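Local coordinates for L-amino acid deaminase (Proteus vulgaris, PDB 5I39), which binds flavin-adenine dinucleotide and, as an L-amino acid deaminase, probably uses it to oxidise L-amino acids, at residues L94-G99 with M377-V382; G81-Y86 with G182-E187; G46-M51 with T371-G376. All coordinates share one frame; numbering follows the deposited sequence. Where two conformers were deposited one is given.

Contact 1. Residues L94-G99 with M377-V382. With FAD (flavin-adenine dinucleotide), chain B.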
# COMPACT_ATOMS: atom_id res chain seq x y z
N LEU A 94 -4.58 13.14 5.76
CA LEU A 94 -4.62 13.69 4.40
C LEU A 94 -3.85 12.83 3.40
O LEU A 94 -4.26 12.70 2.25
CB LEU A 94 -4.14 15.15 4.37
CG LEU A 94 -5.13 16.15 4.97
CD1 LEU A 94 -4.48 17.52 5.04
CD2 LEU A 94 -6.44 16.23 4.20
N LEU A 95 -2.76 12.22 3.84
CA LEU A 95 -2.04 11.28 3.00
C LEU A 95 -2.99 10.18 2.48
O LEU A 95 -2.95 9.81 1.31
CB LEU A 95 -0.88 10.69 3.80
CG LEU A 95 0.16 9.87 3.04
CD1 LEU A 95 0.99 10.74 2.10
CD2 LEU A 95 1.07 9.18 4.03
N HIS A 96 -3.86 9.69 3.37
CA HIS A 96 -4.85 8.68 3.00
C HIS A 96 -6.05 9.23 2.24
O HIS A 96 -6.53 8.60 1.29
CB HIS A 96 -5.30 7.93 4.24
CG HIS A 96 -4.25 7.03 4.78
ND1 HIS A 96 -4.52 5.73 5.15
CD2 HIS A 96 -2.93 7.21 4.97
CE1 HIS A 96 -3.40 5.16 5.56
NE2 HIS A 96 -2.42 6.03 5.46
N HIS A 97 -6.54 10.39 2.66
CA HIS A 97 -7.71 11.03 2.05
C HIS A 97 -7.41 11.40 0.59
O HIS A 97 -8.18 11.09 -0.32
CB HIS A 97 -8.05 12.26 2.89
CG HIS A 97 -9.32 12.94 2.52
ND1 HIS A 97 -10.56 12.36 2.68
CD2 HIS A 97 -9.54 14.20 2.07
CE1 HIS A 97 -11.49 13.24 2.32
NE2 HIS A 97 -10.89 14.36 1.95
N LEU A 98 -6.26 12.04 0.38
CA LEU A 98 -5.79 12.36 -0.97
C LEU A 98 -5.34 11.11 -1.74
O LEU A 98 -5.52 11.03 -2.95
CB LEU A 98 -4.66 13.40 -0.94
CG LEU A 98 -5.05 14.87 -0.79
CD1 LEU A 98 -5.84 15.15 0.47
CD2 LEU A 98 -3.79 15.72 -0.83
N GLY A 99 -4.76 10.15 -1.04
CA GLY A 99 -4.37 8.89 -1.67
C GLY A 99 -5.56 8.20 -2.33
O GLY A 99 -5.49 7.80 -3.49
N MSE A 377 0.16 1.03 -0.17
CA MSE A 377 -0.69 0.98 -1.36
C MSE A 377 -1.57 2.21 -1.40
O MSE A 377 -1.61 2.93 -2.40
CB MSE A 377 -1.53 -0.29 -1.44
CG MSE A 377 -0.73 -1.57 -1.62
SE MSE A 377 0.31 -1.62 -3.29
CE MSE A 377 -1.16 -1.37 -4.57
N THR A 378 -2.27 2.45 -0.30
CA THR A 378 -3.17 3.60 -0.15
C THR A 378 -2.45 4.94 -0.34
O THR A 378 -2.94 5.83 -1.04
CB THR A 378 -3.81 3.59 1.25
OG1 THR A 378 -4.56 2.39 1.42
CG2 THR A 378 -4.75 4.77 1.46
N GLU A 379 -1.30 5.07 0.32
CA GLU A 379 -0.58 6.33 0.39
C GLU A 379 0.21 6.66 -0.87
O GLU A 379 0.48 7.83 -1.13
CB GLU A 379 0.40 6.28 1.56
CG GLU A 379 -0.28 6.17 2.91
CD GLU A 379 0.65 5.73 4.03
OE1 GLU A 379 1.81 5.36 3.76
OE2 GLU A 379 0.20 5.76 5.20
N SER A 380 0.56 5.63 -1.65
CA SER A 380 1.56 5.74 -2.71
C SER A 380 1.40 6.92 -3.69
O SER A 380 2.39 7.54 -4.02
CB SER A 380 1.72 4.43 -3.48
OG SER A 380 0.51 4.00 -4.08
N PRO A 381 0.17 7.23 -4.15
CA PRO A 381 0.10 8.35 -5.10
C PRO A 381 0.57 9.68 -4.51
O PRO A 381 1.12 10.52 -5.22
CB PRO A 381 -1.40 8.43 -5.45
CG PRO A 381 -1.92 7.07 -5.13
CD PRO A 381 -1.16 6.66 -3.91
N VAL A 382 0.36 9.86 -3.21
CA VAL A 382 0.74 11.09 -2.54
C VAL A 382 2.17 11.00 -2.00
O VAL A 382 2.92 11.97 -2.13
CB VAL A 382 -0.25 11.46 -1.42
CG1 VAL A 382 0.12 12.80 -0.80
CG2 VAL A 382 -1.67 11.52 -1.96
PA FAD B . 7.82 -3.57 -1.44
O1A FAD B . 8.23 -4.70 -0.48
O2A FAD B . 6.58 -3.87 -2.26
O5B FAD B . 8.97 -3.24 -2.49
C5B FAD B . 10.31 -2.96 -2.11
C4B FAD B . 11.17 -3.58 -3.19
O4B FAD B . 12.54 -3.19 -2.96
C3B FAD B . 11.13 -5.11 -3.16
O3B FAD B . 10.62 -5.60 -4.39
C2B FAD B . 12.60 -5.48 -2.89
O2B FAD B . 13.01 -6.70 -3.53
C1B FAD B . 13.35 -4.26 -3.40
N9A FAD B . 14.68 -4.04 -2.82
C8A FAD B . 14.99 -4.02 -1.54
N7A FAD B . 16.30 -3.73 -1.34
C5A FAD B . 16.80 -3.59 -2.56
C6A FAD B . 18.12 -3.29 -3.11
N6A FAD B . 19.17 -3.10 -2.29
N1A FAD B . 18.26 -3.21 -4.45
C2A FAD B . 17.22 -3.38 -5.28
N3A FAD B . 15.98 -3.68 -4.85
C4A FAD B . 15.75 -3.78 -3.54
N1 FAD B . -1.45 -1.28 2.46
C2 FAD B . -2.64 -0.75 2.18
O2 FAD B . -2.68 0.43 1.77
N3 FAD B . -3.78 -1.47 2.32
C4 FAD B . -3.82 -2.73 2.78
O4 FAD B . -4.88 -3.34 2.87
C4X FAD B . -2.55 -3.38 3.14
N5 FAD B . -2.48 -4.63 3.66
C5X FAD B . -1.29 -5.23 3.80
C6 FAD B . -1.19 -6.58 4.12
C7 FAD B . 0.04 -7.23 4.21
C7M FAD B . 0.11 -8.71 4.51
C8 FAD B . 1.28 -6.48 3.97
C8M FAD B . 2.63 -7.14 4.01
C9 FAD B . 1.18 -5.12 3.66
C9A FAD B . -0.04 -4.47 3.58
N10 FAD B . -0.14 -3.10 3.27
C10 FAD B . -1.36 -2.54 2.93
C1' FAD B . 1.05 -2.28 3.12
C2' FAD B . 1.56 -2.19 1.73
O2' FAD B . 1.47 -3.48 1.12
C3' FAD B . 3.00 -1.70 1.81
O3' FAD B . 3.11 -0.52 2.64
C4' FAD B . 3.59 -1.36 0.46
O4' FAD B . 3.39 -2.45 -0.46
C5' FAD B . 5.08 -1.09 0.61
O5' FAD B . 5.57 -0.83 -0.71
P FAD B . 7.18 -0.74 -0.92
O1P FAD B . 7.39 -0.40 -2.37
O2P FAD B . 7.78 0.12 0.16
O3P FAD B . 7.68 -2.24 -0.55

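Contact 2. Residues G81-Y86 with G182-E187. With FAD (flavin-adenine dinucleotide), chain B.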
# COMPACT_ATOMS: atom_id res chain seq x y z
N GLY A 81 -5.77 -5.28 0.82
CA GLY A 81 -6.36 -4.57 -0.32
C GLY A 81 -7.37 -3.49 -0.05
O GLY A 81 -8.19 -3.21 -0.93
N GLN A 82 -7.31 -2.85 1.11
CA GLN A 82 -8.22 -1.74 1.42
C GLN A 82 -7.48 -0.41 1.44
O GLN A 82 -6.35 -0.32 1.93
CB GLN A 82 -8.98 -1.99 2.72
CG GLN A 82 -8.15 -2.02 3.99
CD GLN A 82 -8.96 -2.42 5.21
OE1 GLN A 82 -10.19 -2.30 5.21
NE2 GLN A 82 -8.29 -2.89 6.25
N ALA A 83 -8.13 0.61 0.90
CA ALA A 83 -7.63 1.98 0.90
C ALA A 83 -8.56 2.79 1.77
O ALA A 83 -9.68 3.13 1.37
CB ALA A 83 -7.56 2.54 -0.52
N ILE A 84 -8.11 3.07 2.99
CA ILE A 84 -8.97 3.66 4.02
C ILE A 84 -8.28 4.82 4.72
O ILE A 84 -7.06 4.85 4.84
CB ILE A 84 -9.45 2.61 5.06
CG1 ILE A 84 -8.32 2.15 6.01
CG2 ILE A 84 -10.09 1.42 4.35
CD1 ILE A 84 -8.79 1.25 7.14
N SER A 85 -9.10 5.77 5.17
CA SER A 85 -8.66 6.81 6.10
C SER A 85 -9.17 6.59 7.52
O SER A 85 -8.81 7.36 8.41
CB SER A 85 -9.11 8.19 5.61
OG SER A 85 -10.52 8.29 5.61
N TYR A 86 -9.97 5.54 7.74
CA TYR A 86 -10.65 5.31 9.02
C TYR A 86 -9.66 5.27 10.19
O TYR A 86 -8.69 4.52 10.14
CB TYR A 86 -11.44 4.00 8.98
CG TYR A 86 -12.59 3.91 9.96
CD1 TYR A 86 -13.65 4.80 9.88
CD2 TYR A 86 -12.66 2.89 10.91
CE1 TYR A 86 -14.73 4.71 10.75
CE2 TYR A 86 -13.74 2.79 11.78
CZ TYR A 86 -14.76 3.71 11.70
OH TYR A 86 -15.83 3.62 12.54
N GLY A 182 -11.62 2.46 -0.61
CA GLY A 182 -11.14 1.82 -1.82
C GLY A 182 -10.83 0.36 -1.64
O GLY A 182 -10.57 -0.11 -0.52
N SER A 183 -10.82 -0.35 -2.76
CA SER A 183 -10.42 -1.74 -2.85
C SER A 183 -9.47 -1.88 -4.02
O SER A 183 -9.71 -1.31 -5.07
CB SER A 183 -11.66 -2.60 -3.10
OG SER A 183 -11.33 -3.95 -3.35
N PHE A 184 -8.39 -2.64 -3.82
CA PHE A 184 -7.48 -3.01 -4.92
C PHE A 184 -6.97 -4.41 -4.65
O PHE A 184 -6.83 -4.82 -3.49
CB PHE A 184 -6.33 -1.99 -5.19
CG PHE A 184 -5.84 -1.21 -3.99
CD1 PHE A 184 -5.73 -1.78 -2.71
CD2 PHE A 184 -5.42 0.11 -4.15
CE1 PHE A 184 -5.27 -1.03 -1.64
CE2 PHE A 184 -4.96 0.85 -3.07
CZ PHE A 184 -4.89 0.28 -1.82
N ASP A 185 -6.69 -5.15 -5.72
CA ASP A 185 -6.39 -6.58 -5.60
C ASP A 185 -4.90 -6.80 -5.83
O ASP A 185 -4.35 -6.36 -6.84
CB ASP A 185 -7.19 -7.39 -6.63
CG ASP A 185 -8.70 -7.14 -6.55
OD1 ASP A 185 -9.20 -6.60 -5.53
OD2 ASP A 185 -9.40 -7.50 -7.52
N PRO A 186 -4.23 -7.53 -4.91
CA PRO A 186 -2.77 -7.66 -5.00
C PRO A 186 -2.25 -8.51 -6.16
O PRO A 186 -1.07 -8.43 -6.48
CB PRO A 186 -2.40 -8.26 -3.65
CG PRO A 186 -3.61 -9.03 -3.24
CD PRO A 186 -4.76 -8.19 -3.70
N GLU A 187 -3.13 -9.27 -6.81
CA GLU A 187 -2.73 -10.02 -7.99
C GLU A 187 -2.61 -9.13 -9.23
O GLU A 187 -2.09 -9.59 -10.25
CB GLU A 187 -3.73 -11.15 -8.27
CG GLU A 187 -3.84 -12.18 -7.15
CD GLU A 187 -4.64 -11.71 -5.95
OE1 GLU A 187 -5.57 -10.89 -6.11
OE2 GLU A 187 -4.32 -12.16 -4.83
PA FAD B . 7.82 -3.57 -1.44
O1A FAD B . 8.23 -4.70 -0.48
O2A FAD B . 6.58 -3.87 -2.26
O5B FAD B . 8.97 -3.24 -2.49
C5B FAD B . 10.31 -2.96 -2.11
C4B FAD B . 11.17 -3.58 -3.19
O4B FAD B . 12.54 -3.19 -2.96
C3B FAD B . 11.13 -5.11 -3.16
O3B FAD B . 10.62 -5.60 -4.39
C2B FAD B . 12.60 -5.48 -2.89
O2B FAD B . 13.01 -6.70 -3.53
C1B FAD B . 13.35 -4.26 -3.40
N9A FAD B . 14.68 -4.04 -2.82
C8A FAD B . 14.99 -4.02 -1.54
N7A FAD B . 16.30 -3.73 -1.34
C5A FAD B . 16.80 -3.59 -2.56
C6A FAD B . 18.12 -3.29 -3.11
N6A FAD B . 19.17 -3.10 -2.29
N1A FAD B . 18.26 -3.21 -4.45
C2A FAD B . 17.22 -3.38 -5.28
N3A FAD B . 15.98 -3.68 -4.85
C4A FAD B . 15.75 -3.78 -3.54
N1 FAD B . -1.45 -1.28 2.46
C2 FAD B . -2.64 -0.75 2.18
O2 FAD B . -2.68 0.43 1.77
N3 FAD B . -3.78 -1.47 2.32
C4 FAD B . -3.82 -2.73 2.78
O4 FAD B . -4.88 -3.34 2.87
C4X FAD B . -2.55 -3.38 3.14
N5 FAD B . -2.48 -4.63 3.66
C5X FAD B . -1.29 -5.23 3.80
C6 FAD B . -1.19 -6.58 4.12
C7 FAD B . 0.04 -7.23 4.21
C7M FAD B . 0.11 -8.71 4.51
C8 FAD B . 1.28 -6.48 3.97
C8M FAD B . 2.63 -7.14 4.01
C9 FAD B . 1.18 -5.12 3.66
C9A FAD B . -0.04 -4.47 3.58
N10 FAD B . -0.14 -3.10 3.27
C10 FAD B . -1.36 -2.54 2.93
C1' FAD B . 1.05 -2.28 3.12
C2' FAD B . 1.56 -2.19 1.73
O2' FAD B . 1.47 -3.48 1.12
C3' FAD B . 3.00 -1.70 1.81
O3' FAD B . 3.11 -0.52 2.64
C4' FAD B . 3.59 -1.36 0.46
O4' FAD B . 3.39 -2.45 -0.46
C5' FAD B . 5.08 -1.09 0.61
O5' FAD B . 5.57 -0.83 -0.71
P FAD B . 7.18 -0.74 -0.92
O1P FAD B . 7.39 -0.40 -2.37
O2P FAD B . 7.78 0.12 0.16
O3P FAD B . 7.68 -2.24 -0.55

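Contact 3. Residues G46-M51 with T371-G376. With FAD (flavin-adenine dinucleotide), chain B; EDO (1,2-ethanediol), chain K.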
# COMPACT_ATOMS: atom_id res chain seq x y z
N GLY A 46 8.73 -1.98 -5.85
CA GLY A 46 7.41 -2.10 -5.24
C GLY A 46 6.59 -0.88 -5.60
O GLY A 46 7.00 -0.05 -6.42
N ILE A 47 5.43 -0.74 -4.96
CA ILE A 47 4.54 0.36 -5.28
C ILE A 47 5.19 1.72 -5.03
O ILE A 47 4.96 2.66 -5.78
CB ILE A 47 3.18 0.24 -4.53
CG1 ILE A 47 2.11 1.15 -5.13
CG2 ILE A 47 3.33 0.50 -3.03
CD1 ILE A 47 1.63 0.73 -6.51
N LEU A 48 5.99 1.85 -3.98
CA LEU A 48 6.55 3.16 -3.66
C LEU A 48 7.60 3.58 -4.68
O LEU A 48 7.58 4.72 -5.14
CB LEU A 48 7.06 3.20 -2.22
CG LEU A 48 5.96 3.02 -1.16
CD1 LEU A 48 6.53 3.19 0.23
CD2 LEU A 48 4.79 3.98 -1.34
N GLY A 49 8.48 2.67 -5.07
CA GLY A 49 9.46 2.98 -6.11
C GLY A 49 8.82 3.25 -7.46
O GLY A 49 9.19 4.20 -8.16
N ILE A 50 7.85 2.41 -7.83
CA ILE A 50 7.15 2.56 -9.10
C ILE A 50 6.39 3.89 -9.17
O ILE A 50 6.51 4.62 -10.16
CB ILE A 50 6.18 1.39 -9.34
CG1 ILE A 50 6.96 0.10 -9.61
CG2 ILE A 50 5.25 1.67 -10.52
CD1 ILE A 50 6.15 -1.17 -9.43
N MSE A 51 5.62 4.21 -8.13
CA MSE A 51 4.80 5.42 -8.15
C MSE A 51 5.69 6.65 -8.12
O MSE A 51 5.40 7.64 -8.80
CB MSE A 51 3.79 5.42 -7.00
CG MSE A 51 2.75 4.31 -7.13
SE MSE A 51 1.70 4.36 -8.78
CE MSE A 51 0.72 6.01 -8.34
N THR A 371 9.51 4.92 2.61
CA THR A 371 9.45 3.56 3.15
C THR A 371 8.72 3.52 4.50
O THR A 371 8.07 4.49 4.91
CB THR A 371 10.88 2.97 3.24
OG1 THR A 371 10.82 1.54 3.22
CG2 THR A 371 11.64 3.43 4.48
N ALA A 372 8.81 2.37 5.15
CA ALA A 372 8.40 2.19 6.55
C ALA A 372 6.92 2.44 6.77
O ALA A 372 6.54 3.06 7.76
CB ALA A 372 9.25 3.06 7.48
N THR A 373 6.09 1.94 5.86
CA THR A 373 4.65 2.14 5.98
C THR A 373 3.87 0.83 5.92
O THR A 373 4.19 -0.06 5.14
CB THR A 373 4.12 3.15 4.94
OG1 THR A 373 2.71 3.29 5.12
CG2 THR A 373 4.43 2.72 3.51
N GLY A 374 2.83 0.77 6.75
CA GLY A 374 1.85 -0.31 6.71
C GLY A 374 0.66 -0.02 5.81
O GLY A 374 -0.26 -0.82 5.75
N TRP A 375 0.69 1.12 5.10
CA TRP A 375 -0.42 1.57 4.26
C TRP A 375 0.09 2.12 2.92
O TRP A 375 -0.52 3.02 2.34
CB TRP A 375 -1.22 2.64 5.00
CG TRP A 375 -1.97 2.12 6.18
CD1 TRP A 375 -1.66 2.30 7.49
CD2 TRP A 375 -3.17 1.36 6.15
NE1 TRP A 375 -2.60 1.68 8.29
CE2 TRP A 375 -3.53 1.09 7.48
CE3 TRP A 375 -3.98 0.86 5.12
CZ2 TRP A 375 -4.67 0.35 7.82
CZ3 TRP A 375 -5.11 0.12 5.45
CH2 TRP A 375 -5.44 -0.13 6.79
N GLY A 376 1.19 1.57 2.43
CA GLY A 376 1.84 2.10 1.24
C GLY A 376 1.02 2.03 -0.02
O GLY A 376 1.16 2.89 -0.88
PA FAD B . 7.82 -3.57 -1.44
O1A FAD B . 8.23 -4.70 -0.48
O2A FAD B . 6.58 -3.87 -2.26
O5B FAD B . 8.97 -3.24 -2.49
C5B FAD B . 10.31 -2.96 -2.11
C4B FAD B . 11.17 -3.58 -3.19
O4B FAD B . 12.54 -3.19 -2.96
C3B FAD B . 11.13 -5.11 -3.16
O3B FAD B . 10.62 -5.60 -4.39
C2B FAD B . 12.60 -5.48 -2.89
O2B FAD B . 13.01 -6.70 -3.53
C1B FAD B . 13.35 -4.26 -3.40
N9A FAD B . 14.68 -4.04 -2.82
C8A FAD B . 14.99 -4.02 -1.54
N7A FAD B . 16.30 -3.73 -1.34
C5A FAD B . 16.80 -3.59 -2.56
C6A FAD B . 18.12 -3.29 -3.11
N6A FAD B . 19.17 -3.10 -2.29
N1A FAD B . 18.26 -3.21 -4.45
C2A FAD B . 17.22 -3.38 -5.28
N3A FAD B . 15.98 -3.68 -4.85
C4A FAD B . 15.75 -3.78 -3.54
N1 FAD B . -1.45 -1.28 2.46
C2 FAD B . -2.64 -0.75 2.18
O2 FAD B . -2.68 0.43 1.77
N3 FAD B . -3.78 -1.47 2.32
C4 FAD B . -3.82 -2.73 2.78
O4 FAD B . -4.88 -3.34 2.87
C4X FAD B . -2.55 -3.38 3.14
N5 FAD B . -2.48 -4.63 3.66
C5X FAD B . -1.29 -5.23 3.80
C6 FAD B . -1.19 -6.58 4.12
C7 FAD B . 0.04 -7.23 4.21
C7M FAD B . 0.11 -8.71 4.51
C8 FAD B . 1.28 -6.48 3.97
C8M FAD B . 2.63 -7.14 4.01
C9 FAD B . 1.18 -5.12 3.66
C9A FAD B . -0.04 -4.47 3.58
N10 FAD B . -0.14 -3.10 3.27
C10 FAD B . -1.36 -2.54 2.93
C1' FAD B . 1.05 -2.28 3.12
C2' FAD B . 1.56 -2.19 1.73
O2' FAD B . 1.47 -3.48 1.12
C3' FAD B . 3.00 -1.70 1.81
O3' FAD B . 3.11 -0.52 2.64
C4' FAD B . 3.59 -1.36 0.46
O4' FAD B . 3.39 -2.45 -0.46
C5' FAD B . 5.08 -1.09 0.61
O5' FAD B . 5.57 -0.83 -0.71
P FAD B . 7.18 -0.74 -0.92
O1P FAD B . 7.39 -0.40 -2.37
O2P FAD B . 7.78 0.12 0.16
O3P FAD B . 7.68 -2.24 -0.55
C1 EDO K . -2.07 -3.15 6.74
O1 EDO K . -2.81 -2.15 6.03
C2 EDO K . -1.84 -2.71 8.18
O2 EDO K . -1.42 -3.83 8.99

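Contact 1. Residues L94-G99 with M377-V382
His96 and Glu379 join two helices in a nearly perpendicular packing that backs the flavin site of this FAD-dependent oxidoreductase: the axes of segments 94-99 and 377-382, from helices 90-103 and 376-392, run at 84° and come within 7.4 Å. The imidazole and the carboxylate are turned 71° apart. His96 NE2 donates to Glu379 OE2 over 2.6 Å, meeting its anti lone pair, the one facing away from OE1, in a bent bond of 149°. Both groups have second partners: His96 ND1 bonds Ile84 O and Glu379 OE1 bonds to another loop, so the imidazole is held at two of its corners. Over one face of the His96 ring lies the methyl Thr378 CG2, 4.2 Å from the centroid, a CH-pi contact. That methyl stands anti to the backbone N, while OG1 lies beside the backbone N and donates to FAD O2. The apolar half follows the helices onward: Leu95 and Val382 slide past each other in opposite directions, CD1 on CG1, and Leu95 CD2 lies against the Glu379 carboxylate carbon. Gly99 lets the backbones close in, its CA 3.4 Å from Thr378 O in a C-H...O contact.

Contact 2. Residues G81-Y86 with G182-E187
Phe184 lays its ring beside the backbone of Gly81 and the methyl of Ala83, where a short antiparallel beta ladder, strands 82-83 and 182-183, borders the flavin. Ring atom CD1 comes to 3.4 Å from Gly81 O, and CZ reaches 3.7 Å from Ala83 CB. Its chi1 of 30° is displaced from a staggered value, which places CG for this approach. The strands themselves pair in register. Ala83 and Gly182 form a hydrogen-bonded pair with two bonds, Ala83 N to Gly182 O and Gly182 N to Ala83 O, both 2.9 Å. Gln82 and Ser183 form the non-hydrogen-bonded pair, and Phe184 N to Gly81 O, 3.0 Å, adds one more bond just past it, between loop residues. Gly81 has backbone angles (phi 112°) at which a CB would be jammed against the preceding carbonyl and against Phe184 O. The polar ends of Gln82 and Ser183 are held by other parts of the fold, Gln82 OE1 by Arg121 and Ser183 OG by Arg286. The backbone of Gly81 and Gln82 holds the pyrimidine end of the flavin: Gly81 N and Gln82 N both donate to FAD O4, and FAD N3 donates to Gln82 O at 2.8 Å, almost straight at 169°.

Contact 3. Residues G46-M51 with T371-G376
Leu48 carries most of the direct contact, reaching from the first turn of helix 47-58 to the loop that follows strand 367-371. Its CG is anti to the carbonyl carbon (chi1 -64°), and its two methyls divide the work: CD1 lies 3.9 Å from Thr373 CG2, near Thr371 CA, and also packs against phosphate oxygen FAD O2P, while CD2 faces the carbonyl oxygen of Gly376. Ile47 CG2 meets the same Gly376 O and also FAD O5'. No hydrogen bond links the two segments; the cofactor bridges them instead. On one side Leu48 N donates to FAD O1P at 3.1 Å. On the other, the ribityl hydroxyl FAD O3' is held by two backbone groups, giving its proton to Thr373 O and accepting from Gly376 N, each at 2.8 Å. Glycine suits both positions that face the cofactor, since a CB on Gly46 would run into FAD O5B and one on Gly376 into FAD O3'.

A second shell shapes the loop. Thr373 OG1, anti to the backbone N (chi1 180°), accepts from Trp375 N at 3.0 Å, closing an ST turn, and its strongest partner is Glu379 OE1. Trp375 occupies the N-cap position of helix 376-392. Over one face of its indole, displaced toward the rim, sits the O1 hydroxyl of a 1,2-ethanediol, probably from the crystallisation liquor, which bonds to Gly374 O. Ser76 OG bonds to Ile47 N and to FAD.

With Gly46 at its N-cap, the amino end of helix 47-58 faces the pyrophosphate, with Leu48 N bonded to it, and the helix dipole would probably favour the negative charge. This is the strand-turn-helix of the Rossmann-type dinucleotide-binding fold, consistent with a GxGxxG pattern through Gly44, Gly46 and Gly49.

All three contacts touch the one FAD: contacts 1 and 3 are the nearest pair, their centres about 10 Å apart, contacts 2 and 3 the farthest at about 13 Å. Along the chain their first segments run 46-51, 81-86 and 94-99, and their second segments 182-187, 371-376 and 377-382, so contact 2 falls within the span of contact 3 and crosses contact 1; contacts 1 and 3 also cross. Helix 376-392 and the loop leading into it serve contacts 1 and 3, while contact 2 belongs to the ten-stranded mixed sheet. Residues distant in sequence thus meet on a single cofactor, with contact 3 at pyrophosphate and ribityl, and contacts 1 and 2 at the pyrimidine end.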